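Side-chain contacts in CBS domain-containing protein (Thermoplasma acidophilum DSM 1728, PDB 1PVM), which is of unknown function but pairs two CBS domains, probably a regulatory module, with a zinc-ribbon-like domain that binds metal through four cysteines: residues K95-A98 with A99-E103; R129-R133 with A134-D138; G120-L124 with T125-R129; G54-S57 with E58-I62. All blocks are in the same frame, centred on the assembly; numbering follows the deposited sequence.

Interaction 1 of 4, residues K95-A98 with A99-E103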
loop_
_atom_site.group_PDB
_atom_site.type_symbol
_atom_site.label_atom_id
_atom_site.label_comp_id
_atom_site.label_asym_id
_atom_site.label_seq_id
_atom_site.Cartn_x
_atom_site.Cartn_y
_atom_site.Cartn_z
ATOM N N LYS B 95 -18.787 3.019 -12.938
ATOM C CA LYS B 95 -19.407 3.856 -11.913
ATOM C C LYS B 95 -19.877 3.019 -10.721
ATOM O O LYS B 95 -19.727 3.428 -9.570
ATOM C CB LYS B 95 -20.598 4.624 -12.493
ATOM C CG LYS B 95 -21.385 5.386 -11.437
ATOM C CD LYS B 95 -22.734 5.869 -11.948
ATOM C CE LYS B 95 -23.520 6.542 -10.829
ATOM N NZ LYS B 95 -24.891 6.949 -11.252
ATOM N N ASP B 96 -20.448 1.853 -11.011
ATOM C CA ASP B 96 -20.938 0.936 -9.984
ATOM C C ASP B 96 -19.772 0.343 -9.195
ATOM O O ASP B 96 -19.873 0.119 -7.990
ATOM C CB ASP B 96 -21.736 -0.198 -10.630
ATOM C CG ASP B 96 -22.926 0.305 -11.426
ATOM O OD1 ASP B 96 -23.468 -0.476 -12.238
ATOM O OD2 ASP B 96 -23.322 1.473 -11.236
ATOM N N VAL B 97 -18.666 0.081 -9.883
ATOM C CA VAL B 97 -17.492 -0.480 -9.230
ATOM C C VAL B 97 -16.899 0.562 -8.287
ATOM O O VAL B 97 -16.505 0.247 -7.166
ATOM C CB VAL B 97 -16.430 -0.907 -10.265
ATOM C CG1 VAL B 97 -15.234 -1.547 -9.559
ATOM C CG2 VAL B 97 -17.045 -1.893 -11.240
ATOM N N ALA B 98 -16.848 1.807 -8.746
ATOM C CA ALA B 98 -16.319 2.895 -7.935
ATOM C C ALA B 98 -17.099 3.009 -6.624
ATOM O O ALA B 98 -16.508 3.117 -5.545
ATOM C CB ALA B 98 -16.394 4.207 -8.709
ATOM N N ALA B 99 -18.426 2.989 -6.721
ATOM C CA ALA B 99 -19.276 3.087 -5.541
ATOM C C ALA B 99 -19.029 1.922 -4.581
ATOM O O ALA B 99 -19.023 2.105 -3.364
ATOM C CB ALA B 99 -20.739 3.122 -5.956
ATOM N N TYR B 100 -18.828 0.725 -5.132
ATOM C CA TYR B 100 -18.578 -0.456 -4.306
ATOM C C TYR B 100 -17.250 -0.324 -3.569
ATOM O O TYR B 100 -17.166 -0.573 -2.369
ATOM C CB TYR B 100 -18.546 -1.725 -5.163
ATOM C CG TYR B 100 -18.183 -2.965 -4.367
ATOM C CD1 TYR B 100 -19.116 -3.589 -3.534
ATOM C CD2 TYR B 100 -16.892 -3.488 -4.416
ATOM C CE1 TYR B 100 -18.766 -4.709 -2.769
ATOM C CE2 TYR B 100 -16.531 -4.605 -3.655
ATOM C CZ TYR B 100 -17.471 -5.207 -2.836
ATOM O OH TYR B 100 -17.109 -6.307 -2.089
ATOM N N LEU B 101 -16.208 0.058 -4.293
ATOM C CA LEU B 101 -14.902 0.210 -3.675
ATOM C C LEU B 101 -14.931 1.286 -2.587
ATOM O O LEU B 101 -14.465 1.061 -1.475
ATOM C CB LEU B 101 -13.854 0.564 -4.731
ATOM C CG LEU B 101 -13.564 -0.490 -5.808
ATOM C CD1 LEU B 101 -12.560 0.075 -6.807
ATOM C CD2 LEU B 101 -13.026 -1.762 -5.174
ATOM N N SER B 102 -15.489 2.448 -2.913
ATOM C CA SER B 102 -15.569 3.562 -1.964
ATOM C C SER B 102 -16.353 3.206 -0.697
ATOM O O SER B 102 -15.953 3.557 0.418
ATOM C CB SER B 102 -16.207 4.776 -2.648
ATOM O OG SER B 102 -16.231 5.889 -1.774
ATOM N N GLU B 103 -17.470 2.510 -0.879
ATOM C CA GLU B 103 -18.325 2.079 0.227
ATOM C C GLU B 103 -17.570 1.180 1.214
ATOM O O GLU B 103 -17.835 1.198 2.422
ATOM C CB GLU B 103 -19.541 1.336 -0.349
ATOM C CG GLU B 103 -20.336 0.467 0.622
ATOM C CD GLU B 103 -20.972 1.246 1.762
ATOM O OE1 GLU B 103 -21.215 2.463 1.601
ATOM O OE2 GLU B 103 -21.247 0.629 2.821
#

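Interaction 2 of 4, residues R129-R133 with A134-D138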
loop_
_atom_site.group_PDB
_atom_site.type_symbol
_atom_site.label_atom_id
_atom_site.label_comp_id
_atom_site.label_asym_id
_atom_site.label_seq_id
_atom_site.Cartn_x
_atom_site.Cartn_y
_atom_site.Cartn_z
ATOM N N ARG B 129 -8.810 5.466 -15.780
ATOM C CA ARG B 129 -8.890 5.880 -17.180
ATOM C C ARG B 129 -10.309 6.254 -17.597
ATOM O O ARG B 129 -10.510 6.874 -18.648
ATOM C CB ARG B 129 -8.393 4.762 -18.099
ATOM C CG ARG B 129 -6.933 4.392 -17.933
ATOM C CD ARG B 129 -6.433 3.649 -19.158
ATOM N NE ARG B 129 -5.017 3.311 -19.058
ATOM C CZ ARG B 129 -4.532 2.364 -18.264
ATOM N NH1 ARG B 129 -5.353 1.656 -17.496
ATOM N NH2 ARG B 129 -3.227 2.125 -18.236
ATOM N N TYR B 130 -11.289 5.892 -16.772
ATOM C CA TYR B 130 -12.687 6.155 -17.095
ATOM C C TYR B 130 -13.464 7.007 -16.099
ATOM O O TYR B 130 -14.346 7.767 -16.487
ATOM C CB TYR B 130 -13.411 4.823 -17.292
ATOM C CG TYR B 130 -12.678 3.922 -18.256
ATOM C CD1 TYR B 130 -11.696 3.042 -17.810
ATOM C CD2 TYR B 130 -12.905 4.019 -19.629
ATOM C CE1 TYR B 130 -10.949 2.283 -18.707
ATOM C CE2 TYR B 130 -12.166 3.267 -20.537
ATOM C CZ TYR B 130 -11.191 2.404 -20.072
ATOM O OH TYR B 130 -10.452 1.675 -20.971
ATOM N N LEU B 131 -13.141 6.878 -14.820
ATOM C CA LEU B 131 -13.829 7.629 -13.780
ATOM C C LEU B 131 -13.595 9.130 -13.852
ATOM O O LEU B 131 -12.601 9.597 -14.410
ATOM C CB LEU B 131 -13.385 7.145 -12.397
ATOM C CG LEU B 131 -13.667 5.697 -12.008
ATOM C CD1 LEU B 131 -13.208 5.471 -10.571
ATOM C CD2 LEU B 131 -15.159 5.406 -12.143
ATOM N N SER B 132 -14.517 9.879 -13.262
ATOM C CA SER B 132 -14.404 11.327 -13.212
ATOM C C SER B 132 -13.348 11.653 -12.160
ATOM O O SER B 132 -13.027 10.817 -11.312
ATOM C CB SER B 132 -15.742 11.952 -12.798
ATOM O OG SER B 132 -16.056 11.640 -11.448
ATOM N N ARG B 133 -12.806 12.862 -12.218
ATOM C CA ARG B 133 -11.802 13.297 -11.258
ATOM C C ARG B 133 -12.334 13.144 -9.832
ATOM O O ARG B 133 -11.645 12.626 -8.951
ATOM C CB ARG B 133 -11.431 14.756 -11.534
ATOM C CG ARG B 133 -10.978 15.548 -10.318
ATOM C CD ARG B 133 -10.764 17.003 -10.685
ATOM N NE ARG B 133 -9.723 17.121 -11.699
ATOM C CZ ARG B 133 -9.357 18.259 -12.277
ATOM N NH1 ARG B 133 -9.952 19.397 -11.943
ATOM N NH2 ARG B 133 -8.393 18.254 -13.187
ATOM N N ALA B 134 -13.568 13.592 -9.614
ATOM C CA ALA B 134 -14.191 13.519 -8.299
ATOM C C ALA B 134 -14.377 12.082 -7.810
ATOM O O ALA B 134 -14.221 11.799 -6.619
ATOM C CB ALA B 134 -15.532 14.231 -8.326
ATOM N N SER B 135 -14.712 11.173 -8.715
ATOM C CA SER B 135 -14.916 9.790 -8.314
ATOM C C SER B 135 -13.596 9.164 -7.853
ATOM O O SER B 135 -13.564 8.385 -6.892
ATOM C CB SER B 135 -15.515 8.995 -9.468
ATOM O OG SER B 135 -15.915 7.715 -9.027
ATOM N N ILE B 136 -12.510 9.516 -8.537
ATOM C CA ILE B 136 -11.185 9.007 -8.194
ATOM C C ILE B 136 -10.783 9.523 -6.812
ATOM O O ILE B 136 -10.288 8.765 -5.981
ATOM C CB ILE B 136 -10.131 9.446 -9.242
ATOM C CG1 ILE B 136 -10.420 8.756 -10.577
ATOM C CG2 ILE B 136 -8.721 9.109 -8.762
ATOM C CD1 ILE B 136 -9.631 9.334 -11.748
ATOM N N THR B 137 -10.998 10.812 -6.569
ATOM C CA THR B 137 -10.674 11.409 -5.276
ATOM C C THR B 137 -11.505 10.735 -4.174
ATOM O O THR B 137 -11.010 10.476 -3.071
ATOM C CB THR B 137 -10.957 12.926 -5.296
ATOM O OG1 THR B 137 -10.180 13.530 -6.332
ATOM C CG2 THR B 137 -10.595 13.566 -3.967
ATOM N N ASP B 138 -12.767 10.440 -4.479
ATOM C CA ASP B 138 -13.646 9.784 -3.518
ATOM C C ASP B 138 -13.077 8.435 -3.082
ATOM O O ASP B 138 -12.992 8.147 -1.890
ATOM C CB ASP B 138 -15.036 9.569 -4.120
ATOM C CG ASP B 138 -15.930 8.720 -3.227
ATOM O OD1 ASP B 138 -16.183 9.129 -2.075
ATOM O OD2 ASP B 138 -16.371 7.642 -3.672
#

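Interaction 3 of 4, residues G120-L124 with T125-R129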
loop_
_atom_site.group_PDB
_atom_site.type_symbol
_atom_site.label_atom_id
_atom_site.label_comp_id
_atom_site.label_asym_id
_atom_site.label_seq_id
_atom_site.Cartn_x
_atom_site.Cartn_y
_atom_site.Cartn_z
ATOM N N GLY B 120 -11.313 -12.010 -12.713
ATOM C CA GLY B 120 -10.278 -10.996 -12.751
ATOM C C GLY B 120 -10.249 -10.135 -11.514
ATOM O O GLY B 120 -10.977 -10.374 -10.556
ATOM N N ILE B 121 -9.368 -9.144 -11.525
ATOM C CA ILE B 121 -9.270 -8.202 -10.425
ATOM C C ILE B 121 -9.256 -6.829 -11.072
ATOM O O ILE B 121 -8.627 -6.641 -12.115
ATOM C CB ILE B 121 -7.974 -8.396 -9.593
ATOM C CG1 ILE B 121 -8.074 -9.691 -8.778
ATOM C CG2 ILE B 121 -7.751 -7.191 -8.671
ATOM C CD1 ILE B 121 -6.878 -9.954 -7.886
ATOM N N VAL B 122 -9.978 -5.885 -10.477
ATOM C CA VAL B 122 -10.020 -4.518 -10.988
ATOM C C VAL B 122 -9.474 -3.595 -9.893
ATOM O O VAL B 122 -9.799 -3.747 -8.714
ATOM C CB VAL B 122 -11.465 -4.103 -11.388
ATOM C CG1 VAL B 122 -12.402 -4.209 -10.193
ATOM C CG2 VAL B 122 -11.461 -2.689 -11.964
ATOM N N THR B 123 -8.624 -2.656 -10.292
ATOM C CA THR B 123 -8.003 -1.721 -9.358
ATOM C C THR B 123 -8.355 -0.280 -9.689
ATOM O O THR B 123 -8.900 0.010 -10.750
ATOM C CB THR B 123 -6.475 -1.807 -9.425
ATOM O OG1 THR B 123 -6.041 -1.358 -10.718
ATOM C CG2 THR B 123 -5.998 -3.237 -9.196
ATOM N N LEU B 124 -8.016 0.626 -8.779
ATOM C CA LEU B 124 -8.263 2.041 -9.005
ATOM C C LEU B 124 -7.504 2.488 -10.252
ATOM O O LEU B 124 -7.982 3.333 -11.003
ATOM C CB LEU B 124 -7.793 2.870 -7.805
ATOM C CG LEU B 124 -7.828 4.390 -8.014
ATOM C CD1 LEU B 124 -9.256 4.855 -8.276
ATOM C CD2 LEU B 124 -7.267 5.077 -6.786
ATOM N N THR B 125 -6.317 1.928 -10.473
ATOM C CA THR B 125 -5.539 2.301 -11.650
ATOM C C THR B 125 -6.321 1.975 -12.924
ATOM O O THR B 125 -6.386 2.791 -13.848
ATOM C CB THR B 125 -4.177 1.577 -11.697
ATOM O OG1 THR B 125 -3.434 1.878 -10.510
ATOM C CG2 THR B 125 -3.371 2.044 -12.911
ATOM N N ASP B 126 -6.909 0.780 -12.971
ATOM C CA ASP B 126 -7.705 0.366 -14.127
ATOM C C ASP B 126 -8.845 1.360 -14.334
ATOM O O ASP B 126 -9.083 1.836 -15.440
ATOM C CB ASP B 126 -8.308 -1.022 -13.895
ATOM C CG ASP B 126 -7.260 -2.098 -13.740
ATOM O OD1 ASP B 126 -7.556 -3.126 -13.096
ATOM O OD2 ASP B 126 -6.143 -1.924 -14.270
ATOM N N LEU B 127 -9.542 1.669 -13.248
ATOM C CA LEU B 127 -10.677 2.576 -13.285
ATOM C C LEU B 127 -10.335 4.033 -13.565
ATOM O O LEU B 127 -11.159 4.768 -14.110
ATOM C CB LEU B 127 -11.435 2.500 -11.959
ATOM C CG LEU B 127 -12.003 1.142 -11.550
ATOM C CD1 LEU B 127 -12.371 1.194 -10.081
ATOM C CD2 LEU B 127 -13.213 0.788 -12.406
ATOM N N SER B 128 -9.129 4.453 -13.195
ATOM C CA SER B 128 -8.721 5.845 -13.373
ATOM C C SER B 128 -8.816 6.367 -14.803
ATOM O O SER B 128 -8.882 7.576 -15.013
ATOM C CB SER B 128 -7.291 6.058 -12.859
ATOM O OG SER B 128 -6.326 5.498 -13.735
ATOM N N ARG B 129 -8.810 5.466 -15.780
ATOM C CA ARG B 129 -8.890 5.880 -17.180
ATOM C C ARG B 129 -10.309 6.254 -17.597
ATOM O O ARG B 129 -10.510 6.874 -18.648
ATOM C CB ARG B 129 -8.393 4.762 -18.099
ATOM C CG ARG B 129 -6.933 4.392 -17.933
ATOM C CD ARG B 129 -6.433 3.649 -19.158
ATOM N NE ARG B 129 -5.017 3.311 -19.058
ATOM C CZ ARG B 129 -4.532 2.364 -18.264
ATOM N NH1 ARG B 129 -5.353 1.656 -17.496
ATOM N NH2 ARG B 129 -3.227 2.125 -18.236
HETATM O O HOH W 1 -5.970 -5.189 -12.259
#

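Interaction 4 of 4, residues G54-S57 with E58-I62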
loop_
_atom_site.group_PDB
_atom_site.type_symbol
_atom_site.label_atom_id
_atom_site.label_comp_id
_atom_site.label_asym_id
_atom_site.label_seq_id
_atom_site.Cartn_x
_atom_site.Cartn_y
_atom_site.Cartn_z
ATOM N N GLY B 54 -10.805 -15.021 -0.257
ATOM C CA GLY B 54 -10.386 -13.681 0.098
ATOM C C GLY B 54 -9.480 -13.008 -0.904
ATOM O O GLY B 54 -9.176 -13.552 -1.960
ATOM N N LEU B 55 -9.058 -11.800 -0.564
ATOM C CA LEU B 55 -8.168 -11.039 -1.423
ATOM C C LEU B 55 -7.108 -10.413 -0.521
ATOM O O LEU B 55 -7.433 -9.741 0.461
ATOM C CB LEU B 55 -8.964 -9.959 -2.176
ATOM C CG LEU B 55 -8.353 -9.380 -3.464
ATOM C CD1 LEU B 55 -9.416 -8.614 -4.229
ATOM C CD2 LEU B 55 -7.173 -8.479 -3.141
ATOM N N LEU B 56 -5.840 -10.664 -0.837
ATOM C CA LEU B 56 -4.729 -10.122 -0.053
ATOM C C LEU B 56 -4.215 -8.864 -0.739
ATOM O O LEU B 56 -3.846 -8.905 -1.907
ATOM C CB LEU B 56 -3.599 -11.150 0.049
ATOM C CG LEU B 56 -2.416 -10.764 0.944
ATOM C CD1 LEU B 56 -2.839 -10.822 2.409
ATOM C CD2 LEU B 56 -1.243 -11.709 0.692
ATOM N N SER B 57 -4.189 -7.752 -0.005
ATOM C CA SER B 57 -3.738 -6.467 -0.537
ATOM C C SER B 57 -2.674 -5.844 0.364
ATOM O O SER B 57 -2.426 -6.326 1.464
ATOM C CB SER B 57 -4.920 -5.501 -0.632
ATOM O OG SER B 57 -5.411 -5.182 0.662
ATOM N N GLU B 58 -2.052 -4.765 -0.099
ATOM C CA GLU B 58 -1.035 -4.097 0.709
ATOM C C GLU B 58 -1.632 -3.606 2.019
ATOM O O GLU B 58 -1.067 -3.820 3.091
ATOM C CB GLU B 58 -0.458 -2.883 -0.015
ATOM C CG GLU B 58 0.613 -3.168 -1.031
ATOM C CD GLU B 58 1.360 -1.899 -1.417
ATOM O OE1 GLU B 58 0.730 -0.971 -1.970
ATOM O OE2 GLU B 58 2.577 -1.830 -1.154
ATOM N N ARG B 59 -2.772 -2.932 1.923
ATOM C CA ARG B 59 -3.427 -2.399 3.105
ATOM C C ARG B 59 -3.816 -3.508 4.083
ATOM O O ARG B 59 -3.709 -3.323 5.297
ATOM C CB ARG B 59 -4.657 -1.568 2.701
ATOM C CG ARG B 59 -5.330 -0.821 3.855
ATOM C CD ARG B 59 -4.350 0.049 4.628
ATOM N NE ARG B 59 -3.741 1.079 3.792
ATOM C CZ ARG B 59 -4.365 2.177 3.372
ATOM N NH1 ARG B 59 -5.628 2.402 3.711
ATOM N NH2 ARG B 59 -3.720 3.049 2.608
ATOM N N SER B 60 -4.250 -4.662 3.575
ATOM C CA SER B 60 -4.632 -5.751 4.479
ATOM C C SER B 60 -3.420 -6.167 5.324
ATOM O O SER B 60 -3.556 -6.493 6.499
ATOM C CB SER B 60 -5.190 -6.959 3.699
ATOM O OG SER B 60 -4.195 -7.642 2.952
ATOM N N ILE B 61 -2.236 -6.137 4.722
ATOM C CA ILE B 61 -1.012 -6.496 5.433
ATOM C C ILE B 61 -0.663 -5.439 6.486
ATOM O O ILE B 61 -0.282 -5.768 7.612
ATOM C CB ILE B 61 0.154 -6.660 4.428
ATOM C CG1 ILE B 61 -0.139 -7.855 3.517
ATOM C CG2 ILE B 61 1.467 -6.841 5.160
ATOM C CD1 ILE B 61 0.751 -7.954 2.301
ATOM N N ILE B 62 -0.809 -4.166 6.127
ATOM C CA ILE B 62 -0.509 -3.071 7.050
ATOM C C ILE B 62 -1.497 -3.030 8.224
ATOM O O ILE B 62 -1.108 -2.811 9.380
ATOM C CB ILE B 62 -0.550 -1.697 6.322
ATOM C CG1 ILE B 62 0.527 -1.637 5.233
ATOM C CG2 ILE B 62 -0.375 -0.566 7.323
ATOM C CD1 ILE B 62 1.942 -1.837 5.725
#

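Interaction 1 of 4, residues K95-A98 with A99-E103
Val97 and Leu101 lie side by side on one face of a helix, one turn apart and pointing the same way. Their methyls only graze: Val97 CG1 is 4.2 Å from Leu101 CD1. Val97 CG1 stands anti to the backbone N (chi1 -178°), which turns it along the helix to this neighbour. Leu101 takes the other common helical setting, with CG anti to its carbonyl carbon (chi1 -65°). That lays Leu101 CG 3.3 Å from Val97 O, against the carbonyl that also accepts the backbone bond from Leu101 N at 2.9 Å. This bond is nearly straight, at 169° about the hydrogen. Tyr100 meets the preceding turn with its CB, 3.5 Å from Val97 O. Its ring leads away, and Tyr100 OH bonds to Lys87 N. Ala98 and Ser102 are linked by the next backbone bond, Ser102 N to Ala98 O at 2.9 Å. Ser102 OG turns elsewhere, to Asp138 and Ser142. Val97 and Leu101 both reach Leu127, and Val97 also touches Val88 of strand 87-89. This is the i to i+4 packing of an alpha-helix, here the helical crossover of the beta-alpha-beta unit 87-89, 94-104, 108-112 in a CBS domain.

Interaction 2 of 4, residues R129-R133 with A134-D138
Ser132 and Ser135 meet at the start of helix 133-145, where Ser132 is the N-cap. Ser132 OG sits between its own backbone N and carbonyl carbon (chi1 68°). This setting folds the hydroxyl back over the first turn, where it accepts from Ser135 N at 3.1 Å. The same oxygen rests 3.3 Å from Ser135 CB. Ser135 OG swings the other way, anti to its backbone N (chi1 -171°), and faces Leu131, with Leu131 CD1 3.8 Å off. Ahead of the cap, Leu131 lays its CB against the flank of Ile136, 3.8 Å from Ile136 CG1. This apolar pair, the residue before the N-cap with the fourth after it, is a hydrophobic staple. Ile136 CG1 also passes 3.4 Å from Ser132 O, the carbonyl that accepts from Ile136 N. Replacing Ile136 with an alanine would probably open a gap beside Leu131 CB and leave Ser132 O less well covered. Arg133 bends at its third torsion, and its guanidinium NH2 bonds to Leu131 O of the second subunit. Thr137 OG1 bonds to Ser128 OG of that subunit. The start of this helix is thus part of the dimer interface. Within the helix, Arg133 O accepts from Thr137 N at 3.1 Å.

Interaction 3 of 4, residues G120-L124 with T125-R129
Thr123 OG1 stands between its own backbone N and carbonyl carbon (chi1 66°), while Asp126 CG lies anti to its carbonyl carbon (chi1 -63°). These two settings close a capping box at the start of helix 124-127, directly after strand 118-123. Thr123 is the N-cap. Its OG1 accepts from Asp126 N at 3.2 Å, along a nearly straight path. Asp126 answers with its carboxylate: Asp126 OD1 accepts from Thr123 N at 3.0 Å. That N-H comes from above the carboxylate plane, 46° out of it. Each residue therefore satisfies the backbone N of the other, and the first turn is fastened to the end of the strand. The negative carboxylate at a helix N-terminus is probably also favoured by the helix dipole. The backbone bond from Leu127 N to Thr123 O completes the turn. On the apolar side, Val122 and Leu127 cross at about a right angle. Val122 CG2 lies 3.9 Å from Leu127 CG. Both side chains reach Val97 of helix 94-104, which joins this turn to the core of the CBS domain. Farther on, Ser128 OG donates to Thr125 O at 2.7 Å, and it also bonds to Thr137 OG1 of the second subunit. Thr125 and Ser128 pack on Leu140 of that subunit as well. A water lies beside the box, 2.7 Å from Asp126 OD1 and 3.0 Å from Ile121 O.

Interaction 4 of 4, residues G54-S57 with E58-I62
The flat carbonyl group of Ser57 takes bonds from Ser60 and Ile61, where strand 52-57 gives way to helix 58-65. One face of its plane receives both donors: Ser60 OG and Ile61 N reach Ser57 O from the same face, each tilted about 24° from the plane. The hydroxyl bond is the shorter, 2.7 Å from Ser60 OG to Ser57 O, against 3.3 Å from Ile61 N. Ile61 CG1 also lies close to this oxygen, at 3.4 Å. The side chain of Ser57 takes a further bond from Ser60. Its OG is held between its own backbone N and carbonyl carbon (chi1 66°) and accepts from Ser60 N at 3.2 Å. Ser60 takes nearly the same torsion, which folds its hydroxyl back to Ser57 O. With an alanine at Ser57, Ser60 N would probably lose its capping acceptor, and the first turn would be held less firmly. Leu56 covers the apolar side. Its CD1 lies 3.5 Å from Ser60 OG and 4.2 Å from Ile61 CG1. Leu56 also packs on Ala31 and Met35, and Ile61 on Val32, all from helix 28-38. The carboxylate of Glu58 and the guanidinium of Arg59 lie at the subunit interface. Each forms a salt bridge with its opposite number, Arg59 or Glu58, of the second subunit. Arg59 also makes a cation-pi contact with Tyr41 of that subunit. Segments 54-57 and 58-62 run at 80° to each other. The whole is a serine N-cap at a strand-to-helix turn, set in the first CBS domain beside the subunit interface.

In the fold
Along the chain the order is interaction 4, 1, 3, 2. Interaction 4 lies in the first CBS domain; interactions 1 and 3 lie in the second, and interaction 2 joins the loop after helix 124-127 to helix 133-145. Interactions 1, 2 and 3 form one cluster, with centres about 11 Å apart. Helix 94-104 connects them: Leu101 packs on Leu127, and Ala98 on Leu131 and Ser135. Interactions 2 and 3 share Arg129. Interaction 4 stands apart; its nearest neighbour is interaction 3, about 16 Å away between centres and not touching. Interactions 3 and 4 are N-caps at matching strand-to-helix turns of the two domains. Interactions 2, 3 and 4 all touch the second subunit, so these helix starts also build the dimer.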